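Local coordinates for antigen 43 (Escherichia coli, PDB 4KH3), which mediates self-association of Escherichia coli cells through a molecular Velcro-like mechanism, driving bacterial clumping as the passenger (alpha) domain of an autotransporter, at residues Gly125-Lys130 with Ser155-Gly160; Gly298-Val303 with Thr319-Asn324; Thr220-Asp225 with Thr239-Lys244. One frame throughout, in Å; residues are numbered along the deposited sequence.

Interaction 1: residues Gly125-Lys130 with Ser155-Gly160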
loop_
_atom_site.group_PDB
_atom_site.type_symbol
_atom_site.label_atom_id
_atom_site.label_comp_id
_atom_site.label_asym_id
_atom_site.label_seq_id
_atom_site.Cartn_x
_atom_site.Cartn_y
_atom_site.Cartn_z
ATOM N N GLY A 125 -7.343 17.055 -18.852
ATOM C CA GLY A 125 -6.261 17.755 -19.513
ATOM C C GLY A 125 -5.004 16.896 -19.523
ATOM O O GLY A 125 -4.870 15.925 -18.771
ATOM N N TYR A 126 -4.064 17.268 -20.379
ATOM C CA TYR A 126 -2.895 16.451 -20.620
ATOM C C TYR A 126 -1.716 17.337 -20.974
ATOM O O TYR A 126 -1.735 18.033 -21.990
ATOM C CB TYR A 126 -3.189 15.502 -21.781
ATOM C CG TYR A 126 -2.116 14.484 -22.034
ATOM C CD1 TYR A 126 -1.705 13.635 -21.025
ATOM C CD2 TYR A 126 -1.525 14.355 -23.284
ATOM C CE1 TYR A 126 -0.748 12.689 -21.239
ATOM C CE2 TYR A 126 -0.548 13.403 -23.510
ATOM C CZ TYR A 126 -0.159 12.574 -22.473
ATOM O OH TYR A 126 0.813 11.610 -22.670
ATOM N N GLN A 127 -0.702 17.337 -20.120
ATOM C CA GLN A 127 0.539 18.016 -20.442
ATOM C C GLN A 127 1.633 16.968 -20.616
ATOM O O GLN A 127 1.857 16.128 -19.723
ATOM C CB GLN A 127 0.920 19.017 -19.357
ATOM C CG GLN A 127 2.241 19.766 -19.632
ATOM C CD GLN A 127 2.805 20.423 -18.384
ATOM O OE1 GLN A 127 3.154 19.738 -17.422
ATOM N NE2 GLN A 127 2.894 21.754 -18.389
ATOM N N THR A 128 2.286 17.012 -21.780
ATOM C CA THR A 128 3.386 16.109 -22.108
ATOM C C THR A 128 4.648 16.922 -22.190
ATOM O O THR A 128 4.717 17.878 -22.966
ATOM C CB THR A 128 3.249 15.496 -23.528
ATOM O OG1 THR A 128 1.880 15.248 -23.843
ATOM C CG2 THR A 128 4.043 14.229 -23.637
ATOM N N ILE A 129 5.659 16.534 -21.428
ATOM C CA ILE A 129 6.943 17.207 -21.504
ATOM C C ILE A 129 7.907 16.306 -22.231
ATOM O O ILE A 129 8.326 15.286 -21.693
ATOM C CB ILE A 129 7.508 17.490 -20.117
ATOM C CG1 ILE A 129 6.483 18.246 -19.266
ATOM C CG2 ILE A 129 8.811 18.275 -20.222
ATOM C CD1 ILE A 129 6.773 18.137 -17.812
ATOM N N LYS A 130 8.266 16.682 -23.456
ATOM C CA LYS A 130 9.169 15.859 -24.256
ATOM C C LYS A 130 10.584 16.050 -23.764
ATOM O O LYS A 130 10.834 16.920 -22.926
ATOM C CB LYS A 130 9.098 16.230 -25.743
ATOM C CG LYS A 130 7.712 16.652 -26.242
ATOM C CD LYS A 130 6.684 15.527 -26.145
ATOM C CE LYS A 130 7.152 14.244 -26.822
ATOM N NZ LYS A 130 6.156 13.134 -26.628
ATOM N N SER A 155 -4.011 11.274 -19.619
ATOM C CA SER A 155 -4.297 12.527 -18.922
ATOM C C SER A 155 -3.375 12.742 -17.699
ATOM O O SER A 155 -2.746 11.807 -17.204
ATOM C CB SER A 155 -5.762 12.561 -18.486
ATOM O OG SER A 155 -6.017 11.493 -17.604
ATOM N N GLY A 156 -3.307 13.973 -17.203
ATOM C CA GLY A 156 -2.382 14.291 -16.131
ATOM C C GLY A 156 -1.117 14.883 -16.727
ATOM O O GLY A 156 -1.168 15.568 -17.753
ATOM N N GLN A 157 0.022 14.631 -16.095
ATOM C CA GLN A 157 1.288 15.143 -16.604
ATOM C C GLN A 157 2.202 13.985 -16.931
ATOM O O GLN A 157 2.387 13.094 -16.105
ATOM C CB GLN A 157 1.963 16.028 -15.558
ATOM C CG GLN A 157 3.264 16.687 -16.001
ATOM C CD GLN A 157 3.916 17.471 -14.871
ATOM O OE1 GLN A 157 4.160 16.927 -13.790
ATOM N NE2 GLN A 157 4.187 18.754 -15.108
ATOM N N MET A 158 2.770 13.994 -18.135
ATOM C CA MET A 158 3.784 13.009 -18.503
ATOM C C MET A 158 5.126 13.684 -18.620
ATOM O O MET A 158 5.257 14.722 -19.274
ATOM C CB MET A 158 3.448 12.344 -19.831
ATOM C CG MET A 158 2.022 11.835 -19.886
ATOM S SD MET A 158 1.620 10.366 -18.905
ATOM C CE MET A 158 0.281 11.008 -17.884
ATOM N N VAL A 159 6.134 13.081 -18.006
ATOM C CA VAL A 159 7.439 13.696 -17.962
ATOM C C VAL A 159 8.486 12.876 -18.699
ATOM O O VAL A 159 8.964 11.853 -18.198
ATOM C CB VAL A 159 7.901 13.916 -16.513
ATOM C CG1 VAL A 159 9.111 14.846 -16.487
ATOM C CG2 VAL A 159 6.764 14.466 -15.668
ATOM N N GLY A 160 8.851 13.348 -19.885
ATOM C CA GLY A 160 9.950 12.778 -20.632
ATOM C C GLY A 160 11.142 13.690 -20.518
ATOM O O GLY A 160 12.291 13.255 -20.659
#

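Interaction 2: residues Gly298-Val303 with Thr319-Asn324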
loop_
_atom_site.group_PDB
_atom_site.type_symbol
_atom_site.label_atom_id
_atom_site.label_comp_id
_atom_site.label_asym_id
_atom_site.label_seq_id
_atom_site.Cartn_x
_atom_site.Cartn_y
_atom_site.Cartn_z
ATOM N N GLY A 298 0.998 -0.643 10.727
ATOM C CA GLY A 298 0.793 -1.153 9.391
ATOM C C GLY A 298 2.050 -1.779 8.828
ATOM O O GLY A 298 1.997 -2.416 7.774
ATOM N N GLY A 299 3.175 -1.602 9.523
ATOM C CA GLY A 299 4.411 -2.268 9.137
ATOM C C GLY A 299 4.218 -3.778 9.082
ATOM O O GLY A 299 3.387 -4.344 9.804
ATOM N N ARG A 300 4.972 -4.436 8.212
ATOM C CA ARG A 300 4.856 -5.877 8.058
ATOM C C ARG A 300 6.093 -6.462 7.396
ATOM O O ARG A 300 6.609 -5.899 6.429
ATOM C CB ARG A 300 3.620 -6.229 7.242
ATOM C CG ARG A 300 3.405 -7.734 7.069
ATOM C CD ARG A 300 2.145 -8.016 6.250
ATOM N NE ARG A 300 2.001 -9.430 5.948
ATOM C CZ ARG A 300 0.880 -10.120 6.127
ATOM N NH1 ARG A 300 -0.205 -9.512 6.590
ATOM N NH2 ARG A 300 0.843 -11.416 5.838
ATOM N N LEU A 301 6.571 -7.578 7.939
ATOM C CA LEU A 301 7.713 -8.300 7.380
ATOM C C LEU A 301 7.324 -9.747 7.142
ATOM O O LEU A 301 6.910 -10.441 8.067
ATOM C CB LEU A 301 8.913 -8.257 8.330
ATOM C CG LEU A 301 10.125 -9.092 7.880
ATOM C CD1 LEU A 301 10.724 -8.559 6.583
ATOM C CD2 LEU A 301 11.183 -9.127 8.969
ATOM N N ASP A 302 7.427 -10.192 5.898
ATOM C CA ASP A 302 7.193 -11.591 5.579
ATOM C C ASP A 302 8.541 -12.287 5.519
ATOM O O ASP A 302 9.406 -11.907 4.730
ATOM C CB ASP A 302 6.482 -11.746 4.234
ATOM C CG ASP A 302 5.084 -11.149 4.232
ATOM O OD1 ASP A 302 4.519 -10.918 5.315
ATOM O OD2 ASP A 302 4.542 -10.915 3.138
ATOM N N VAL A 303 8.730 -13.289 6.369
ATOM C CA VAL A 303 9.941 -14.094 6.314
ATOM C C VAL A 303 9.649 -15.348 5.501
ATOM O O VAL A 303 8.921 -16.241 5.929
ATOM C CB VAL A 303 10.495 -14.411 7.720
ATOM C CG1 VAL A 303 11.749 -15.258 7.631
ATOM C CG2 VAL A 303 10.798 -13.113 8.448
ATOM N N THR A 319 2.979 -6.343 11.936
ATOM C CA THR A 319 2.744 -7.748 11.627
ATOM C C THR A 319 4.024 -8.466 11.212
ATOM O O THR A 319 4.737 -8.020 10.309
ATOM C CB THR A 319 1.706 -7.923 10.511
ATOM O OG1 THR A 319 0.447 -7.425 10.960
ATOM C CG2 THR A 319 1.549 -9.386 10.164
ATOM N N LEU A 320 4.319 -9.572 11.889
ATOM C CA LEU A 320 5.412 -10.447 11.482
ATOM C C LEU A 320 4.841 -11.775 11.014
ATOM O O LEU A 320 4.141 -12.454 11.758
ATOM C CB LEU A 320 6.400 -10.663 12.626
ATOM C CG LEU A 320 7.552 -11.619 12.322
ATOM C CD1 LEU A 320 8.346 -11.132 11.117
ATOM C CD2 LEU A 320 8.448 -11.762 13.544
ATOM N N ASP A 321 5.133 -12.125 9.769
ATOM C CA ASP A 321 4.598 -13.331 9.155
ATOM C C ASP A 321 5.734 -14.283 8.793
ATOM O O ASP A 321 6.476 -14.042 7.838
ATOM C CB ASP A 321 3.775 -12.960 7.911
ATOM C CG ASP A 321 3.284 -14.181 7.135
ATOM O OD1 ASP A 321 3.379 -15.317 7.649
ATOM O OD2 ASP A 321 2.783 -14.000 6.006
ATOM N N ILE A 322 5.872 -15.364 9.556
ATOM C CA ILE A 322 6.914 -16.346 9.274
ATOM C C ILE A 322 6.346 -17.536 8.539
ATOM O O ILE A 322 5.563 -18.304 9.092
ATOM C CB ILE A 322 7.642 -16.835 10.532
ATOM C CG1 ILE A 322 8.141 -15.651 11.356
ATOM C CG2 ILE A 322 8.818 -17.724 10.132
ATOM C CD1 ILE A 322 7.296 -15.370 12.562
ATOM N N ARG A 323 6.729 -17.666 7.275
ATOM C CA ARG A 323 6.252 -18.755 6.440
ATOM C C ARG A 323 6.849 -20.074 6.881
ATOM O O ARG A 323 7.799 -20.121 7.677
ATOM C CB ARG A 323 6.626 -18.514 4.981
ATOM C CG ARG A 323 6.040 -17.244 4.403
ATOM C CD ARG A 323 4.533 -17.322 4.331
ATOM N NE ARG A 323 3.943 -15.993 4.217
ATOM C CZ ARG A 323 3.928 -15.266 3.101
ATOM N NH1 ARG A 323 4.474 -15.730 1.980
ATOM N NH2 ARG A 323 3.367 -14.065 3.110
ATOM N N ASN A 324 6.274 -21.148 6.357
ATOM C CA ASN A 324 6.839 -22.465 6.519
ATOM C C ASN A 324 8.267 -22.434 6.009
ATOM O O ASN A 324 8.517 -22.003 4.886
ATOM C CB ASN A 324 6.029 -23.467 5.704
ATOM C CG ASN A 324 5.966 -24.829 6.356
ATOM O OD1 ASN A 324 6.928 -25.277 6.984
ATOM N ND2 ASN A 324 4.820 -25.493 6.224
HETATM O O HOH W 1 0.718 -4.741 10.100
#

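Interaction 3: residues Thr220-Asp225 with Thr239-Lys244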
loop_
_atom_site.group_PDB
_atom_site.type_symbol
_atom_site.label_atom_id
_atom_site.label_comp_id
_atom_site.label_asym_id
_atom_site.label_seq_id
_atom_site.Cartn_x
_atom_site.Cartn_y
_atom_site.Cartn_z
ATOM N N THR A 220 12.634 10.700 -0.952
ATOM C CA THR A 220 11.192 10.705 -0.800
ATOM C C THR A 220 10.873 10.881 0.669
ATOM O O THR A 220 11.414 10.186 1.524
ATOM C CB THR A 220 10.531 9.442 -1.365
ATOM O OG1 THR A 220 10.708 9.421 -2.783
ATOM C CG2 THR A 220 9.036 9.438 -1.073
ATOM N N LEU A 221 10.016 11.847 0.959
ATOM C CA LEU A 221 9.617 12.133 2.314
ATOM C C LEU A 221 8.167 11.694 2.501
ATOM O O LEU A 221 7.247 12.253 1.896
ATOM C CB LEU A 221 9.795 13.618 2.571
ATOM C CG LEU A 221 9.272 14.180 3.883
ATOM C CD1 LEU A 221 9.900 13.448 5.066
ATOM C CD2 LEU A 221 9.572 15.667 3.914
ATOM N N ILE A 222 7.970 10.668 3.317
ATOM C CA ILE A 222 6.660 10.052 3.461
ATOM C C ILE A 222 5.981 10.546 4.724
ATOM O O ILE A 222 6.241 10.039 5.818
ATOM C CB ILE A 222 6.750 8.505 3.532
ATOM C CG1 ILE A 222 7.712 7.955 2.482
ATOM C CG2 ILE A 222 5.381 7.880 3.355
ATOM C CD1 ILE A 222 7.850 6.431 2.531
ATOM N N ASN A 223 5.112 11.539 4.584
ATOM C CA ASN A 223 4.379 12.015 5.738
ATOM C C ASN A 223 3.140 11.156 5.970
ATOM O O ASN A 223 2.951 10.140 5.295
ATOM C CB ASN A 223 4.035 13.488 5.598
ATOM C CG ASN A 223 5.259 14.371 5.679
ATOM O OD1 ASN A 223 6.182 14.083 6.425
ATOM N ND2 ASN A 223 5.271 15.449 4.913
ATOM N N ARG A 224 2.315 11.560 6.930
ATOM C CA ARG A 224 1.144 10.791 7.318
ATOM C C ARG A 224 0.270 10.313 6.141
ATOM O O ARG A 224 -0.095 11.092 5.246
ATOM C CB ARG A 224 0.301 11.584 8.319
ATOM C CG ARG A 224 -0.809 10.744 8.936
ATOM C CD ARG A 224 -1.999 11.593 9.347
ATOM N NE ARG A 224 -1.974 11.936 10.763
ATOM C CZ ARG A 224 -2.607 11.249 11.710
ATOM N NH1 ARG A 224 -3.321 10.170 11.391
ATOM N NH2 ARG A 224 -2.529 11.645 12.975
ATOM N N ASP A 225 -0.047 9.023 6.159
ATOM C CA ASP A 225 -0.853 8.377 5.118
ATOM C C ASP A 225 -0.176 8.299 3.757
ATOM O O ASP A 225 -0.766 7.787 2.804
ATOM C CB ASP A 225 -2.233 9.035 4.987
ATOM C CG ASP A 225 -3.056 8.887 6.240
ATOM O OD1 ASP A 225 -2.996 7.802 6.860
ATOM O OD2 ASP A 225 -3.747 9.853 6.617
ATOM N N THR A 239 14.981 7.523 1.770
ATOM C CA THR A 239 13.584 7.657 2.102
ATOM C C THR A 239 13.493 7.992 3.576
ATOM O O THR A 239 14.275 7.500 4.391
ATOM C CB THR A 239 12.818 6.358 1.787
ATOM O OG1 THR A 239 12.623 6.265 0.371
ATOM C CG2 THR A 239 11.462 6.319 2.482
ATOM N N THR A 240 12.552 8.861 3.914
ATOM C CA THR A 240 12.237 9.121 5.299
ATOM C C THR A 240 10.785 8.734 5.478
ATOM O O THR A 240 9.925 9.198 4.737
ATOM C CB THR A 240 12.451 10.608 5.657
ATOM O OG1 THR A 240 13.848 10.898 5.610
ATOM C CG2 THR A 240 11.929 10.919 7.040
ATOM N N ILE A 241 10.521 7.864 6.443
ATOM C CA ILE A 241 9.167 7.461 6.753
ATOM C C ILE A 241 8.786 8.127 8.061
ATOM O O ILE A 241 9.370 7.843 9.108
ATOM C CB ILE A 241 9.061 5.944 6.961
ATOM C CG1 ILE A 241 9.830 5.179 5.882
ATOM C CG2 ILE A 241 7.602 5.510 7.004
ATOM C CD1 ILE A 241 10.025 3.702 6.231
ATOM N N ASN A 242 7.809 9.018 8.015
ATOM C CA ASN A 242 7.322 9.623 9.248
ATOM C C ASN A 242 6.157 8.859 9.849
ATOM O O ASN A 242 5.719 7.838 9.301
ATOM C CB ASN A 242 6.976 11.087 9.033
ATOM C CG ASN A 242 8.204 11.957 9.024
ATOM O OD1 ASN A 242 9.111 11.755 9.822
ATOM N ND2 ASN A 242 8.259 12.912 8.102
ATOM N N GLN A 243 5.657 9.350 10.977
ATOM C CA GLN A 243 4.580 8.669 11.665
ATOM C C GLN A 243 3.380 8.446 10.744
ATOM O O GLN A 243 2.864 9.390 10.142
ATOM C CB GLN A 243 4.165 9.449 12.908
ATOM C CG GLN A 243 3.316 8.616 13.855
ATOM C CD GLN A 243 2.585 9.444 14.887
ATOM O OE1 GLN A 243 2.841 10.639 15.044
ATOM N NE2 GLN A 243 1.658 8.810 15.593
ATOM N N LYS A 244 2.964 7.186 10.624
ATOM C CA LYS A 244 1.805 6.785 9.808
ATOM C C LYS A 244 1.990 6.934 8.290
ATOM O O LYS A 244 1.030 6.826 7.523
ATOM C CB LYS A 244 0.501 7.441 10.294
ATOM C CG LYS A 244 -0.163 6.672 11.445
ATOM C CD LYS A 244 -1.078 7.555 12.299
ATOM C CE LYS A 244 -1.290 6.965 13.703
ATOM N NZ LYS A 244 -2.057 5.677 13.697
HETATM O O HOH W 2 13.285 7.869 -1.671
#

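Interaction 1: residues Gly125-Lys130 with Ser155-Gly160
Gln127 and Gln157 are consecutive members of a row of glutamine amides hydrogen-bonded from coil to coil inside a parallel beta-helix, where strands 126-129 and 156-159 of successive coils run side by side. In both glutamines CG is anti to the backbone N (chi1 179° in Gln127) and the chain continues extended, so the two side chains lie alongside each other and point the same way. Their amides end up nearly coplanar, 11° apart. Gln157 NE2 donates to Gln127 OE1 at 2.7 Å, almost in line with the acceptor's C=O; together with the bonds from Gln127 NE2 to Gln108 OE1 and from Gln174 NE2 to Gln157 OE1, it fixes the rotation of both amides. On the same face, Ile129 brings CD1 to 3.8 Å from Gln157 NE2 and 4.2 Å from Val159 CG1, packing hydrocarbon against the amide pair. On the other face, Tyr126 and Met158 cross at about a right angle in a Met-aromatic contact. The sulfur SD lies at the ring edge, 5.4 Å from the ring centroid of Tyr126, with Met158 CE in the ring plane 3.9 Å from Tyr126 CE1. Parallel pairing joins the backbones at Met158 N to Gln127 O (2.8 Å), Gln127 N to Gly156 O and Ile129 N to Met158 O, with further bonds at both ends. Gly156 has backbone angles that would jam a CB against the preceding carbonyl oxygen. Strands 107-110 and 173-176 flank the pair, while Ala135 of strand 134-136 packs against Gln127, Ile129 and Gln157.

Interaction 2: residues Gly298-Val303 with Thr319-Asn324
Arg300 and Asp321 both send CG anti to the backbone N (chi1 -178° and 175°), which brings their charged ends together on one face of the parallel pair 300-303 and 319-322. Arg300 stays extended from CG to NE and lies alongside Thr319, whose CG2 sits 3.8 Å above the guanidinium plane, offset toward its rim. Arg300 NE donates to Asp302 OD1 at 3.0 Å, in the guanidinium plane and onto the syn lone pair of the acid two residues on. Arg300 NH2 meets Asp321 OD2 at 3.2 Å in a weak bond, part of a salt bridge whose flat groups are 84° apart. From the far end Arg323, bent at chi2, grips that same oxygen side-on: NE at 2.9 Å and NH2 at 3.0 Å from Asp321 OD2, both from the same face of the carboxylate. Arg323 NH2 also forms a longer salt bridge to Asp302 OD2, at 3.4 Å. The two acids come close, Asp302 OD1 being 3.6 Å from Asp321 OD2, a repulsion that the two arginines probably offset. The opposite face is hydrocarbon: Leu320 CD1 lies against Leu301 CB and 4.1 Å from Val303 CG2, and Leu295 and Ala309 pack there too. Between the faces, backbone bonds such as Asp321 N to Leu301 O and Val303 N to Asp321 O hold the strands, and a water joins Gly299 O to Thr319 OG1. A salt-bridge network on the outward face, with Leu340 of strand 338-342 beside it, and aliphatic rows inside fit neighbouring coils of a right-handed parallel beta-helix.

Interaction 3: residues Thr220-Asp225 with Thr239-Lys244
Ile222 overlaps Thr239 across the strand pair, its CD1 3.6 Å from Thr239 CG2. CG1 of Ile222 is anti to the carbonyl carbon (chi1 -44°), which carries CD1 along to 4.1 Å from Ile241 CG1 as well; the two isoleucines lie side by side, and Leu247 of strand 246-249 packs against both of them and Thr239. On the opposite face Leu221 runs alongside Thr240, with CD1 3.8 Å from Thr240 CG2 and 3.5 Å from Asn242 ND2. Regular strand pairing ends at Asn223 and Asn242, though the two chains stay side by side; here the side chains again point the same way and their amides are nearly coplanar, 8° apart. Asn242 ND2 donates to Asn223 OD1 at 2.9 Å, close to the axis of that carbonyl. The hydrogen-bonded row continues both ways: Asn223 ND2 donates to Glu205 OE1, and Asn261 ND2 to Asn242 OD1. Past the asparagines, Lys244 lays its CD over one face of the Arg224 guanidinium, 3.6 Å from Arg224 NH1, so that alkyl chain and flat cation pack while the lysine amine leads away. Asp225 N bonds to Lys244 O at 2.8 Å, from 53° above the carbonyl plane. Upstream, Ile222 N to Thr240 O (2.8 Å) belongs to the regular parallel pairing, and a water bridges Thr220 N to Thr239 OG1, a hydroxyl also bound to Gln228. Aliphatic side chains turned inward and asparagines hydrogen-bonded between equivalent places of successive coils are characteristic of parallel beta-helices, consistent with the probable stalk repeats of an autotransporter adhesin.

In the fold
The three contacts follow one another along the helix axis of the solenoid, each joining one coil to the next. Interaction 1 comes first along the chain, then interaction 3, then interaction 2; the centre of interaction 1 is about 26 Å from that of interaction 3 and about 39 Å from that of interaction 2. Interactions 2 and 3 are closer, about 21 Å between centres and about 7 Å between nearest atoms, yet do not touch. The strands of interactions 1 and 2 belong to the same run of stacked parallel strands, whereas those of interaction 3 lie in a different one and run on into loops. A malonate ion, probably from crystallisation, lies about 6 Å from the Lys130 side chain.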